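Long-range contacts in monosaccharide ABC transporter substrate-binding protein, CUT2 family (Bradyrhizobium sp., PDB 4YHS), which probably captures a monosaccharide in the periplasm and delivers it to an ABC importer of the CUT2 family: residues A24-Y29 against V47-L52; S56-L61 against G88-L93; G129-I134 against I151-I156. All coordinates share one frame; numbering follows the deposited sequence.

Contact 1 (A24-Y29 against V47-L52); sequences AEWYPY and VKYVPL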
ATOM      1  N   ALA A  24      19.979 -13.080   2.787  1.00 47.00           N
ATOM      2  CA  ALA A  24      18.812 -13.071   3.668  1.00 45.25           C
ATOM      3  C   ALA A  24      17.476 -13.187   2.920  1.00 37.66           C
ATOM      4  O   ALA A  24      17.273 -12.567   1.890  1.00 31.59           O
ATOM      5  CB  ALA A  24      18.817 -11.803   4.505  1.00 56.93           C
ATOM      6  N   GLU A  25      16.577 -13.993   3.468  1.00 25.80           N
ATOM      7  CA  GLU A  25      15.206 -14.074   2.988  1.00 25.87           C
ATOM      8  C   GLU A  25      14.452 -12.850   3.452  1.00 21.58           C
ATOM      9  O   GLU A  25      14.934 -12.089   4.289  1.00 23.77           O
ATOM     10  CB  GLU A  25      14.525 -15.334   3.515  1.00 31.64           C
ATOM     11  CG  GLU A  25      15.228 -16.638   3.111  1.00 49.94           C
ATOM     12  CD  GLU A  25      14.791 -17.131   1.743  1.00 54.30           C
ATOM     13  OE1 GLU A  25      14.386 -16.292   0.909  1.00 52.00           O
ATOM     14  OE2 GLU A  25      14.835 -18.360   1.509  1.00 60.95           O
ATOM     15  N   TRP A  26      13.258 -12.664   2.910  1.00 17.59           N
ATOM     16  CA  TRP A  26      12.454 -11.515   3.217  1.00 13.66           C
ATOM     17  C   TRP A  26      11.861 -11.620   4.617  1.00 16.48           C
ATOM     18  O   TRP A  26      11.562 -10.596   5.248  1.00 17.11           O
ATOM     19  CB  TRP A  26      11.349 -11.347   2.186  1.00 19.51           C
ATOM     20  CG  TRP A  26      10.286 -12.427   2.179  1.00 15.67           C
ATOM     21  CD1 TRP A  26      10.258 -13.556   1.401  1.00 15.63           C
ATOM     22  CD2 TRP A  26       9.083 -12.451   2.958  1.00 13.74           C
ATOM     23  NE1 TRP A  26       9.129 -14.288   1.663  1.00 17.11           N
ATOM     24  CE2 TRP A  26       8.388 -13.637   2.612  1.00 16.18           C
ATOM     25  CE3 TRP A  26       8.527 -11.603   3.933  1.00 16.34           C
ATOM     26  CZ2 TRP A  26       7.154 -13.972   3.172  1.00 21.55           C
ATOM     27  CZ3 TRP A  26       7.321 -11.958   4.508  1.00 18.32           C
ATOM     28  CH2 TRP A  26       6.642 -13.135   4.118  1.00 22.06           C
ATOM     29  N   TYR A  27      11.704 -12.858   5.086  1.00 17.88           N
ATOM     30  CA  TYR A  27      11.123 -13.143   6.378  1.00 14.85           C
ATOM     31  C   TYR A  27      12.209 -13.431   7.443  1.00 17.04           C
ATOM     32  O   TYR A  27      13.341 -13.749   7.090  1.00 20.25           O
ATOM     33  CB  TYR A  27      10.180 -14.333   6.253  1.00 15.07           C
ATOM     34  CG  TYR A  27      10.832 -15.585   5.734  1.00 24.01           C
ATOM     35  CD1 TYR A  27      10.893 -15.833   4.378  1.00 21.40           C
ATOM     36  CD2 TYR A  27      11.381 -16.531   6.608  1.00 20.59           C
ATOM     37  CE1 TYR A  27      11.478 -16.984   3.885  1.00 24.73           C
ATOM     38  CE2 TYR A  27      11.964 -17.687   6.135  1.00 27.29           C
ATOM     39  CZ  TYR A  27      12.009 -17.914   4.766  1.00 33.32           C
ATOM     40  OH  TYR A  27      12.581 -19.070   4.266  1.00 36.89           O
ATOM     41  N   PRO A  28      11.863 -13.344   8.744  1.00 21.29           N
ATOM     42  CA  PRO A  28      10.567 -12.894   9.267  1.00 23.27           C
ATOM     43  C   PRO A  28      10.362 -11.409   9.050  1.00 21.54           C
ATOM     44  O   PRO A  28      11.348 -10.666   8.961  1.00 19.51           O
ATOM     45  CB  PRO A  28      10.655 -13.239  10.767  1.00 29.04           C
ATOM     46  CG  PRO A  28      12.126 -13.337  11.051  1.00 30.88           C
ATOM     47  CD  PRO A  28      12.710 -13.904   9.816  1.00 24.34           C
ATOM     48  N   TYR A  29       9.109 -10.979   8.936  1.00 19.70           N
ATOM     49  CA  TYR A  29       8.826  -9.593   8.589  1.00 19.39           C
ATOM     50  C   TYR A  29       7.910  -8.990   9.638  1.00 18.79           C
ATOM     51  O   TYR A  29       6.948  -9.620  10.067  1.00 18.19           O
ATOM     52  CB  TYR A  29       8.192  -9.516   7.195  1.00 21.53           C
ATOM     53  CG  TYR A  29       8.411  -8.195   6.463  1.00 13.93           C
ATOM     54  CD1 TYR A  29       9.569  -7.969   5.748  1.00 15.24           C
ATOM     55  CD2 TYR A  29       7.455  -7.182   6.478  1.00 15.38           C
ATOM     56  CE1 TYR A  29       9.805  -6.790   5.100  1.00 19.18           C
ATOM     57  CE2 TYR A  29       7.683  -5.980   5.788  1.00 18.83           C
ATOM     58  CZ  TYR A  29       8.877  -5.801   5.105  1.00 14.67           C
ATOM     59  OH  TYR A  29       9.182  -4.634   4.433  1.00 15.55           O
ATOM     60  N   VAL A  47       3.288  -8.395  15.295  1.00 22.09           N
ATOM     61  CA  VAL A  47       3.804  -9.760  15.180  1.00 28.68           C
ATOM     62  C   VAL A  47       4.847  -9.899  14.060  1.00 24.70           C
ATOM     63  O   VAL A  47       4.796  -9.183  13.075  1.00 25.81           O
ATOM     64  CB  VAL A  47       2.663 -10.749  14.894  1.00 31.01           C
ATOM     65  CG1 VAL A  47       1.795 -10.923  16.115  1.00 48.70           C
ATOM     66  CG2 VAL A  47       1.838 -10.278  13.669  1.00 27.83           C
ATOM     67  N   LYS A  48       5.790 -10.831  14.224  1.00 23.31           N
ATOM     68  CA  LYS A  48       6.647 -11.259  13.109  1.00 20.50           C
ATOM     69  C   LYS A  48       5.882 -12.216  12.221  1.00 26.48           C
ATOM     70  O   LYS A  48       5.299 -13.205  12.721  1.00 24.73           O
ATOM     71  CB  LYS A  48       7.914 -11.951  13.629  1.00 23.78           C
ATOM     72  CG  LYS A  48       8.753 -11.087  14.518  1.00 31.45           C
ATOM     73  CD  LYS A  48       9.525 -10.083  13.697  1.00 47.33           C
ATOM     74  CE  LYS A  48      10.614  -9.416  14.521  1.00 56.01           C
ATOM     75  NZ  LYS A  48      11.498  -8.590  13.656  1.00 59.22           N
ATOM     76  N   TYR A  49       5.886 -11.946  10.915  1.00 20.15           N
ATOM     77  CA  TYR A  49       5.230 -12.837   9.979  1.00 20.67           C
ATOM     78  C   TYR A  49       6.248 -13.852   9.490  1.00 22.71           C
ATOM     79  O   TYR A  49       7.306 -13.476   8.984  1.00 16.00           O
ATOM     80  CB  TYR A  49       4.624 -12.105   8.776  1.00 15.85           C
ATOM     81  CG  TYR A  49       3.755 -13.048   7.987  1.00 15.89           C
ATOM     82  CD1 TYR A  49       4.297 -13.880   7.019  1.00 20.98           C
ATOM     83  CD2 TYR A  49       2.415 -13.161   8.257  1.00 19.11           C
ATOM     84  CE1 TYR A  49       3.508 -14.792   6.339  1.00 21.80           C
ATOM     85  CE2 TYR A  49       1.612 -14.061   7.579  1.00 19.58           C
ATOM     86  CZ  TYR A  49       2.155 -14.872   6.624  1.00 23.28           C
ATOM     87  OH  TYR A  49       1.342 -15.783   5.966  1.00 19.69           O
ATOM     88  N   VAL A  50       5.928 -15.127   9.688  1.00 17.78           N
ATOM     89  CA  VAL A  50       6.756 -16.234   9.234  1.00 18.20           C
ATOM     90  C   VAL A  50       6.020 -17.116   8.237  1.00 18.94           C
ATOM     91  O   VAL A  50       5.035 -17.762   8.592  1.00 21.04           O
ATOM     92  CB  VAL A  50       7.211 -17.095  10.432  1.00 27.89           C
ATOM     93  CG1 VAL A  50       8.140 -18.176   9.964  1.00 28.43           C
ATOM     94  CG2 VAL A  50       7.893 -16.219  11.468  1.00 33.27           C
ATOM     95  N   PRO A  51       6.497 -17.170   6.994  1.00 21.37           N
ATOM     96  CA  PRO A  51       5.833 -18.048   6.030  1.00 18.43           C
ATOM     97  C   PRO A  51       6.324 -19.484   6.141  1.00 19.00           C
ATOM     98  O   PRO A  51       7.258 -19.795   6.930  1.00 22.31           O
ATOM     99  CB  PRO A  51       6.233 -17.429   4.694  1.00 18.96           C
ATOM    100  CG  PRO A  51       7.640 -16.984   4.938  1.00 19.14           C
ATOM    101  CD  PRO A  51       7.662 -16.503   6.382  1.00 21.28           C
ATOM    102  N   LEU A  52       5.675 -20.374   5.390  1.00 19.63           N
ATOM    103  CA  LEU A  52       6.130 -21.750   5.262  1.00 23.96           C
ATOM    104  C   LEU A  52       7.450 -21.816   4.518  1.00 22.28           C
ATOM    105  O   LEU A  52       7.747 -20.944   3.695  1.00 25.51           O
ATOM    106  CB  LEU A  52       5.092 -22.603   4.527  1.00 21.59           C
ATOM    107  CG  LEU A  52       3.712 -22.757   5.165  1.00 30.70           C
ATOM    108  CD1 LEU A  52       2.767 -23.473   4.202  1.00 30.65           C
ATOM    109  CD2 LEU A  52       3.778 -23.495   6.505  1.00 30.14           C
TER

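Contact 2 (S56-L61 against G88-L93); sequences SKPWKL and GVKMNL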
ATOM      1  N   SER A  56       3.621 -28.400   0.102  1.00 28.28           N
ATOM      2  CA  SER A  56       3.689 -29.861   0.037  1.00 30.23           C
ATOM      3  C   SER A  56       3.315 -30.374  -1.337  1.00 36.29           C
ATOM      4  O   SER A  56       3.494 -31.554  -1.651  1.00 32.52           O
ATOM      5  CB  SER A  56       2.748 -30.466   1.059  1.00 35.04           C
ATOM      6  OG  SER A  56       1.414 -30.124   0.727  1.00 33.98           O
ATOM      7  N   LYS A  57       2.751 -29.502  -2.156  1.00 31.54           N
ATOM      8  CA  LYS A  57       2.393 -29.893  -3.502  1.00 35.31           C
ATOM      9  C   LYS A  57       2.283 -28.639  -4.323  1.00 30.09           C
ATOM     10  O   LYS A  57       2.209 -27.560  -3.750  1.00 27.23           O
ATOM     11  CB  LYS A  57       1.089 -30.692  -3.534  1.00 41.05           C
ATOM     12  CG  LYS A  57      -0.174 -29.947  -3.141  1.00 37.94           C
ATOM     13  CD  LYS A  57      -1.415 -30.752  -3.603  1.00 55.97           C
ATOM     14  CE  LYS A  57      -1.945 -30.259  -4.966  1.00 65.79           C
ATOM     15  NZ  LYS A  57      -3.190 -30.944  -5.441  1.00 64.47           N
ATOM     16  N   PRO A  58       2.287 -28.772  -5.657  1.00 28.89           N
ATOM     17  CA  PRO A  58       2.251 -27.581  -6.510  1.00 29.28           C
ATOM     18  C   PRO A  58       0.832 -27.030  -6.645  1.00 29.54           C
ATOM     19  O   PRO A  58       0.209 -27.087  -7.720  1.00 25.08           O
ATOM     20  CB  PRO A  58       2.806 -28.087  -7.853  1.00 31.74           C
ATOM     21  CG  PRO A  58       3.156 -29.544  -7.649  1.00 33.85           C
ATOM     22  CD  PRO A  58       2.426 -30.005  -6.450  1.00 32.97           C
ATOM     23  N   TRP A  59       0.328 -26.470  -5.549  1.00 26.73           N
ATOM     24  CA  TRP A  59      -0.993 -25.854  -5.552  1.00 24.17           C
ATOM     25  C   TRP A  59      -1.139 -24.891  -6.728  1.00 26.81           C
ATOM     26  O   TRP A  59      -0.195 -24.200  -7.094  1.00 23.26           O
ATOM     27  CB  TRP A  59      -1.243 -25.109  -4.242  1.00 21.34           C
ATOM     28  CG  TRP A  59      -1.138 -25.988  -3.029  1.00 23.94           C
ATOM     29  CD1 TRP A  59      -0.123 -26.021  -2.114  1.00 25.84           C
ATOM     30  CD2 TRP A  59      -2.087 -26.964  -2.618  1.00 25.60           C
ATOM     31  NE1 TRP A  59      -0.382 -26.963  -1.151  1.00 25.07           N
ATOM     32  CE2 TRP A  59      -1.580 -27.569  -1.443  1.00 24.02           C
ATOM     33  CE3 TRP A  59      -3.304 -27.402  -3.137  1.00 23.31           C
ATOM     34  CZ2 TRP A  59      -2.262 -28.560  -0.770  1.00 29.68           C
ATOM     35  CZ3 TRP A  59      -3.987 -28.396  -2.465  1.00 27.95           C
ATOM     36  CH2 TRP A  59      -3.463 -28.967  -1.293  1.00 33.50           C
ATOM     37  N   LYS A  60      -2.315 -24.890  -7.345  1.00 20.89           N
ATOM     38  CA  LYS A  60      -2.654 -23.886  -8.351  1.00 25.05           C
ATOM     39  C   LYS A  60      -3.354 -22.676  -7.742  1.00 18.71           C
ATOM     40  O   LYS A  60      -4.397 -22.817  -7.108  1.00 19.90           O
ATOM     41  CB  LYS A  60      -3.564 -24.487  -9.416  1.00 28.42           C
ATOM     42  CG  LYS A  60      -2.874 -25.469 -10.362  1.00 34.66           C
ATOM     43  CD  LYS A  60      -3.779 -25.847 -11.566  1.00 51.89           C
ATOM     44  CE  LYS A  60      -4.194 -24.656 -12.458  1.00 58.76           C
ATOM     45  NZ  LYS A  60      -3.231 -24.370 -13.569  1.00 57.80           N
ATOM     46  N   LEU A  61      -2.788 -21.489  -7.959  1.00 20.58           N
ATOM     47  CA  LEU A  61      -3.328 -20.257  -7.396  1.00 16.75           C
ATOM     48  C   LEU A  61      -3.744 -19.336  -8.517  1.00 24.56           C
ATOM     49  O   LEU A  61      -2.907 -18.936  -9.328  1.00 24.75           O
ATOM     50  CB  LEU A  61      -2.302 -19.516  -6.529  1.00 20.67           C
ATOM     51  CG  LEU A  61      -1.652 -20.306  -5.384  1.00 20.90           C
ATOM     52  CD1 LEU A  61      -0.710 -19.419  -4.603  1.00 20.37           C
ATOM     53  CD2 LEU A  61      -2.694 -20.934  -4.478  1.00 22.94           C
ATOM     54  N   GLY A  88       7.169 -23.171  -4.271  1.00 20.19           N
ATOM     55  CA  GLY A  88       6.973 -24.275  -5.207  1.00 23.34           C
ATOM     56  C   GLY A  88       5.553 -24.441  -5.728  1.00 27.40           C
ATOM     57  O   GLY A  88       5.122 -25.569  -6.006  1.00 31.70           O
ATOM     58  N   VAL A  89       4.819 -23.344  -5.896  1.00 18.39           N
ATOM     59  CA  VAL A  89       3.421 -23.464  -6.319  1.00 24.31           C
ATOM     60  C   VAL A  89       3.265 -22.775  -7.667  1.00 23.65           C
ATOM     61  O   VAL A  89       4.172 -22.078  -8.108  1.00 22.79           O
ATOM     62  CB  VAL A  89       2.446 -22.890  -5.252  1.00 19.11           C
ATOM     63  CG1 VAL A  89       2.527 -23.729  -3.973  1.00 25.71           C
ATOM     64  CG2 VAL A  89       2.712 -21.407  -4.975  1.00 18.30           C
ATOM     65  N   LYS A  90       2.130 -23.008  -8.319  1.00 21.87           N
ATOM     66  CA  LYS A  90       1.858 -22.509  -9.668  1.00 20.23           C
ATOM     67  C   LYS A  90       0.875 -21.375  -9.643  1.00 27.54           C
ATOM     68  O   LYS A  90      -0.292 -21.564  -9.311  1.00 34.12           O
ATOM     69  CB  LYS A  90       1.283 -23.606 -10.574  1.00 22.03           C
ATOM     70  CG  LYS A  90       2.088 -24.908 -10.666  1.00 52.88           C
ATOM     71  CD  LYS A  90       1.452 -25.874 -11.695  1.00 60.77           C
ATOM     72  CE  LYS A  90       1.315 -27.320 -11.177  1.00 63.04           C
ATOM     73  NZ  LYS A  90       0.116 -27.549 -10.293  1.00 58.14           N
HETATM   74  N   MSE A  91       1.353 -20.202 -10.017  1.00 27.37           N
HETATM   75  CA  MSE A  91       0.528 -19.009 -10.088  1.00 24.26           C
HETATM   76  C   MSE A  91       0.025 -18.831 -11.513  1.00 26.72           C
HETATM   77  O   MSE A  91       0.764 -19.053 -12.459  1.00 24.36           O
HETATM   78  CB  MSE A  91       1.329 -17.771  -9.652  1.00 20.16           C
HETATM   79  CG  MSE A  91       0.729 -16.436 -10.167  1.00 36.23           C
HETATM   80 SE   MSE A  91       1.925 -14.973  -9.924  1.00 47.98          SE
HETATM   81  CE  MSE A  91       2.949 -15.312 -11.551  1.00 29.74           C
ATOM     82  N   ASN A  92      -1.239 -18.448 -11.652  1.00 21.09           N
ATOM     83  CA  ASN A  92      -1.806 -18.047 -12.944  1.00 23.19           C
ATOM     84  C   ASN A  92      -2.403 -16.672 -12.684  1.00 17.78           C
ATOM     85  O   ASN A  92      -3.421 -16.564 -11.997  1.00 20.02           O
ATOM     86  CB  ASN A  92      -2.845 -19.074 -13.434  1.00 32.49           C
ATOM     87  CG  ASN A  92      -3.899 -18.474 -14.344  1.00 51.85           C
ATOM     88  OD1 ASN A  92      -3.588 -17.760 -15.300  1.00 54.18           O
ATOM     89  ND2 ASN A  92      -5.165 -18.776 -14.056  1.00 63.18           N
ATOM     90  N   LEU A  93      -1.731 -15.610 -13.142  1.00 21.47           N
ATOM     91  CA  LEU A  93      -2.190 -14.259 -12.826  1.00 15.98           C
ATOM     92  C   LEU A  93      -2.864 -13.647 -14.038  1.00 18.35           C
ATOM     93  O   LEU A  93      -2.367 -13.792 -15.160  1.00 19.91           O
ATOM     94  CB  LEU A  93      -1.038 -13.365 -12.376  1.00 15.79           C
ATOM     95  CG  LEU A  93      -1.410 -11.965 -11.846  1.00 19.33           C
ATOM     96  CD1 LEU A  93      -0.439 -11.544 -10.761  1.00 21.69           C
ATOM     97  CD2 LEU A  93      -1.415 -10.912 -12.975  1.00 18.74           C
TER
HETATM   98  O   HOH W   1      -2.302 -22.014 -11.475  1.00 33.17           O

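Contact 3 (G129-I134 against I151-I156); sequences GLNKVI and ISSPDI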
ATOM      1  N   GLY A 129     -18.318  -5.359  -5.201  1.00 24.29           N
ATOM      2  CA  GLY A 129     -18.725  -5.740  -6.547  1.00 33.10           C
ATOM      3  C   GLY A 129     -18.481  -7.202  -6.897  1.00 20.97           C
ATOM      4  O   GLY A 129     -19.081  -7.742  -7.823  1.00 28.32           O
ATOM      5  N   LEU A 130     -17.558  -7.827  -6.167  1.00 20.05           N
ATOM      6  CA  LEU A 130     -17.208  -9.234  -6.381  1.00 24.19           C
ATOM      7  C   LEU A 130     -17.880 -10.161  -5.369  1.00 28.31           C
ATOM      8  O   LEU A 130     -17.660 -11.372  -5.392  1.00 24.53           O
ATOM      9  CB  LEU A 130     -15.701  -9.430  -6.280  1.00 20.72           C
ATOM     10  CG  LEU A 130     -14.829  -8.531  -7.145  1.00 21.36           C
ATOM     11  CD1 LEU A 130     -13.381  -8.869  -6.846  1.00 23.90           C
ATOM     12  CD2 LEU A 130     -15.174  -8.723  -8.617  1.00 24.46           C
ATOM     13  N   ASN A 131     -18.698  -9.599  -4.488  1.00 23.56           N
ATOM     14  CA  ASN A 131     -19.302 -10.389  -3.414  1.00 23.19           C
ATOM     15  C   ASN A 131     -20.160 -11.557  -3.925  1.00 24.86           C
ATOM     16  O   ASN A 131     -20.155 -12.642  -3.350  1.00 24.44           O
ATOM     17  CB  ASN A 131     -20.134  -9.475  -2.514  1.00 26.04           C
ATOM     18  CG  ASN A 131     -19.278  -8.628  -1.593  1.00 26.48           C
ATOM     19  OD1 ASN A 131     -18.036  -8.645  -1.677  1.00 26.29           O
ATOM     20  ND2 ASN A 131     -19.933  -7.855  -0.719  1.00 26.39           N
ATOM     21  N   LYS A 132     -20.899 -11.350  -4.997  1.00 24.38           N
ATOM     22  CA  LYS A 132     -21.713 -12.430  -5.536  1.00 27.69           C
ATOM     23  C   LYS A 132     -20.824 -13.576  -6.052  1.00 23.25           C
ATOM     24  O   LYS A 132     -21.045 -14.748  -5.713  1.00 25.02           O
ATOM     25  CB  LYS A 132     -22.613 -11.902  -6.640  1.00 28.17           C
ATOM     26  CG  LYS A 132     -23.474 -12.940  -7.305  1.00 41.35           C
ATOM     27  CD  LYS A 132     -24.414 -12.269  -8.294  1.00 49.62           C
ATOM     28  CE  LYS A 132     -25.365 -13.260  -8.942  1.00 54.58           C
ATOM     29  NZ  LYS A 132     -24.693 -14.544  -9.288  1.00 57.69           N
ATOM     30  N   VAL A 133     -19.814 -13.259  -6.851  1.00 25.72           N
ATOM     31  CA  VAL A 133     -18.974 -14.322  -7.400  1.00 26.49           C
ATOM     32  C   VAL A 133     -18.100 -14.964  -6.308  1.00 26.84           C
ATOM     33  O   VAL A 133     -17.861 -16.180  -6.329  1.00 24.51           O
ATOM     34  CB  VAL A 133     -18.082 -13.826  -8.572  1.00 25.39           C
ATOM     35  CG1 VAL A 133     -17.067 -12.743  -8.124  1.00 21.56           C
ATOM     36  CG2 VAL A 133     -17.362 -15.016  -9.230  1.00 32.39           C
ATOM     37  N   ILE A 134     -17.636 -14.173  -5.350  1.00 26.55           N
ATOM     38  CA  ILE A 134     -16.921 -14.758  -4.208  1.00 25.43           C
ATOM     39  C   ILE A 134     -17.805 -15.753  -3.433  1.00 23.84           C
ATOM     40  O   ILE A 134     -17.337 -16.817  -3.030  1.00 22.42           O
ATOM     41  CB  ILE A 134     -16.374 -13.655  -3.273  1.00 18.14           C
ATOM     42  CG1 ILE A 134     -15.284 -12.883  -4.016  1.00 20.85           C
ATOM     43  CG2 ILE A 134     -15.771 -14.274  -2.028  1.00 17.96           C
ATOM     44  CD1 ILE A 134     -14.663 -11.724  -3.283  1.00 24.60           C
ATOM     45  N   ILE A 151     -12.166  -6.304   0.629  1.00 15.22           N
ATOM     46  CA  ILE A 151     -13.424  -6.857   0.144  1.00 17.54           C
ATOM     47  C   ILE A 151     -14.374  -7.044   1.309  1.00 21.82           C
ATOM     48  O   ILE A 151     -13.958  -7.537   2.363  1.00 19.36           O
ATOM     49  CB  ILE A 151     -13.164  -8.214  -0.560  1.00 19.34           C
ATOM     50  CG1 ILE A 151     -12.346  -7.989  -1.838  1.00 20.65           C
ATOM     51  CG2 ILE A 151     -14.447  -8.977  -0.855  1.00 15.01           C
ATOM     52  CD1 ILE A 151     -11.703  -9.274  -2.326  1.00 19.71           C
ATOM     53  N   SER A 152     -15.645  -6.677   1.124  1.00 17.91           N
ATOM     54  CA  SER A 152     -16.635  -6.745   2.224  1.00 22.61           C
ATOM     55  C   SER A 152     -17.336  -8.107   2.315  1.00 29.59           C
ATOM     56  O   SER A 152     -18.040  -8.399   3.284  1.00 25.43           O
ATOM     57  CB  SER A 152     -17.657  -5.611   2.076  1.00 32.75           C
ATOM     58  OG  SER A 152     -18.604  -5.867   1.058  1.00 23.26           O
ATOM     59  N   SER A 153     -17.127  -8.967   1.323  1.00 21.16           N
ATOM     60  CA  SER A 153     -17.713 -10.306   1.374  1.00 23.30           C
ATOM     61  C   SER A 153     -17.356 -11.062   2.653  1.00 20.98           C
ATOM     62  O   SER A 153     -16.192 -11.109   3.032  1.00 25.57           O
ATOM     63  CB  SER A 153     -17.239 -11.164   0.192  1.00 20.99           C
ATOM     64  OG  SER A 153     -17.702 -12.499   0.374  1.00 24.55           O
ATOM     65  N   PRO A 154     -18.347 -11.649   3.318  1.00 19.80           N
ATOM     66  CA  PRO A 154     -18.049 -12.511   4.473  1.00 22.90           C
ATOM     67  C   PRO A 154     -17.391 -13.837   4.127  1.00 27.70           C
ATOM     68  O   PRO A 154     -16.950 -14.535   5.034  1.00 26.88           O
ATOM     69  CB  PRO A 154     -19.434 -12.764   5.062  1.00 25.75           C
ATOM     70  CG  PRO A 154     -20.328 -12.694   3.911  1.00 29.84           C
ATOM     71  CD  PRO A 154     -19.802 -11.582   3.066  1.00 20.46           C
ATOM     72  N   ASP A 155     -17.349 -14.190   2.842  1.00 23.14           N
ATOM     73  CA  ASP A 155     -16.753 -15.453   2.405  1.00 23.25           C
ATOM     74  C   ASP A 155     -15.257 -15.386   2.042  1.00 32.23           C
ATOM     75  O   ASP A 155     -14.724 -16.240   1.328  1.00 38.04           O
ATOM     76  CB  ASP A 155     -17.553 -15.974   1.218  1.00 19.14           C
ATOM     77  CG  ASP A 155     -18.859 -16.598   1.644  1.00 40.19           C
ATOM     78  OD1 ASP A 155     -18.825 -17.441   2.571  1.00 42.34           O
ATOM     79  OD2 ASP A 155     -19.900 -16.219   1.067  1.00 35.58           O
ATOM     80  N   ILE A 156     -14.583 -14.372   2.558  1.00 23.39           N
ATOM     81  CA  ILE A 156     -13.149 -14.228   2.412  1.00 20.24           C
ATOM     82  C   ILE A 156     -12.443 -15.066   3.488  1.00 23.73           C
ATOM     83  O   ILE A 156     -12.828 -15.018   4.662  1.00 23.78           O
ATOM     84  CB  ILE A 156     -12.771 -12.749   2.530  1.00 17.27           C
ATOM     85  CG1 ILE A 156     -13.209 -11.996   1.272  1.00 27.77           C
ATOM     86  CG2 ILE A 156     -11.293 -12.557   2.811  1.00 32.64           C
ATOM     87  CD1 ILE A 156     -12.514 -12.425   0.015  1.00 31.54           C
TER
HETATM   88  O   HOH W   2     -19.995 -12.803  -0.589  1.00 25.72           O

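Contact 1 (A24-Y29 against V47-L52)
Tyr-29 and Tyr-49 form an antiparallel hydrogen-bonded pair at the open end of a beta hairpin, where strand 29-35 begins and strand 43-49 ends. Tyr-29 N gives its hydrogen to Tyr-49 O at 3.1 Å, arriving in the carbonyl plane on a lone pair, and Tyr-49 N returns a straighter bond to Tyr-29 O at 2.7 Å (N-H...O 173°). Beyond this pair most of the contact is made by side chains. Pro-51 is the wedge. Its CG lies over one face of the Tyr-27 ring, 3.8 Å from the centroid and 25° off the normal, a CH-pi contact, while Glu-25 CB lies over the opposite face. The same CG touches Trp-26 CZ2 at 3.5 Å, so one methylene is held between two aromatic side chains. Tyr-27 has CG between its backbone N and carbonyl carbon (chi1 58°), which lays one ring face against Pro-51. At the edge of the indole, near its plane, Tyr-49 CD1 approaches Trp-26 CH2 at 3.8 Å. Outer partners fix the polar ends: Trp-26 NE1 bonds Glu-83 of helix 71-87, Tyr-29 OH bonds Ser-298, and Tyr-49 OH bonds Asp-308 of helix 299-314. The peptide before Pro-28 is cis, and Pro-28 CA makes a C-H...O contact with Tyr-49 O at 3.3 Å, the carbonyl that also accepts from Tyr-29 N.

Contact 2 (S56-L61 against G88-L93)
Lys-60 pairs with Lys-90 and Leu-61 with Met-91 (selenomethionine) in parallel register, both at a CA-CA distance of 4.9 Å, and the bonds Lys-90 N to Trp-59 O (2.9 Å), Leu-61 N to Lys-90 O (2.8 Å) and Asn-92 N to Leu-61 O (2.9 Å) tie the strands. Lys-90 carries the side-chain contact on the face it shares with Lys-60. Bends at chi3 (-133°) and chi4 (81°) carry its chain to the loop just before strand 60-65, where NZ bonds Pro-58 O at 2.6 Å, in the carbonyl plane, and CE lies against Pro-58 CB. Pro-58 is the centre of an inverse gamma turn, closed by a weak bond from Trp-59 N to Lys-57 O. The pairing closes a beta-alpha-beta crossover: strand 60-65 leads through helix 71-87 to strand 90-95, and Gly-88, with positive phi, is the C-prime residue of the Schellman motif ending that helix. Just after it, Val-89 divides its two methyls. CG1 meets Trp-59 CD1 at the edge of the indole, near its plane, at 4.0 Å, while CG2 reaches Leu-61 CD1. Lys-57 CG lies over a face of the same indole, whose NE1 bonds Glu-315. A water donates to Lys-90 O and takes a weak bond from Lys-60 NZ.

Contact 3 (G129-I134 against I151-I156)
Asn-131, in the first turn of helix 131-138, reaches across to the loop that follows strand 144-147. With CG anti to the carbonyl carbon, beside the backbone N (chi1 -76°), the amide is carried out to Ser-152 and Ser-153. ND2 gives a nearly straight bond to Ser-152 OG at 3.0 Å (N-H...O 171°), with the hydroxyl only 5° out of the amide plane. The Ser-152 OG also bonds Asp-128 OD1, just before the helix. Asn-131 OD1 lies 3.2 Å from Ser-153 CB and touches Ile-151 CG2 at 3.7 Å. An alanine at this position removes the amide, which would probably leave Ser-152 OG without this donor and open a gap beside Ser-153 CB. The backbone is linked as well: a water donates to Asn-131 O and lies close to Ser-153 OG. In the alternating beta-alpha arrangement of the periplasmic binding protein fold, this helix follows strand 119-122, and the loop it touches leads on to strand 158-160. Ser-153 OG accepts from Asp-155 N at 3.0 Å, an ST turn within the type I turn from Ser-153 to Ile-156. One helical turn on, Ile-134 points toward the loop. Its CD1 meets Ile-151 CG2 tip to tip at 3.7 Å and Ile-156 CD1 at 4.0 Å, while its other branch, CG2, packs against Ser-153 OG and Asp-155 CB.

Overall arrangement
The three contacts follow one another along the chain, each closing before the next opens. Centres lie about 20 Å apart for contacts 1 and 2, 23 Å for contacts 2 and 3 and 28 Å for contacts 1 and 3. Contacts 1 and 2 reach the same mixed sheet: strand 43-49 precedes strand 60-65, which pairs with strand 119-122, the strand leading to the helix of contact 3. Helices 71-87 and 299-314 border both contacts 1 and 2. All three gather round this sheet, probably one lobe of the two-lobed binding-protein fold, away from the parallel sheet of strands 186-191 and 247-250; they hold together parts of that lobe, and the ligand cleft is expected between the lobes.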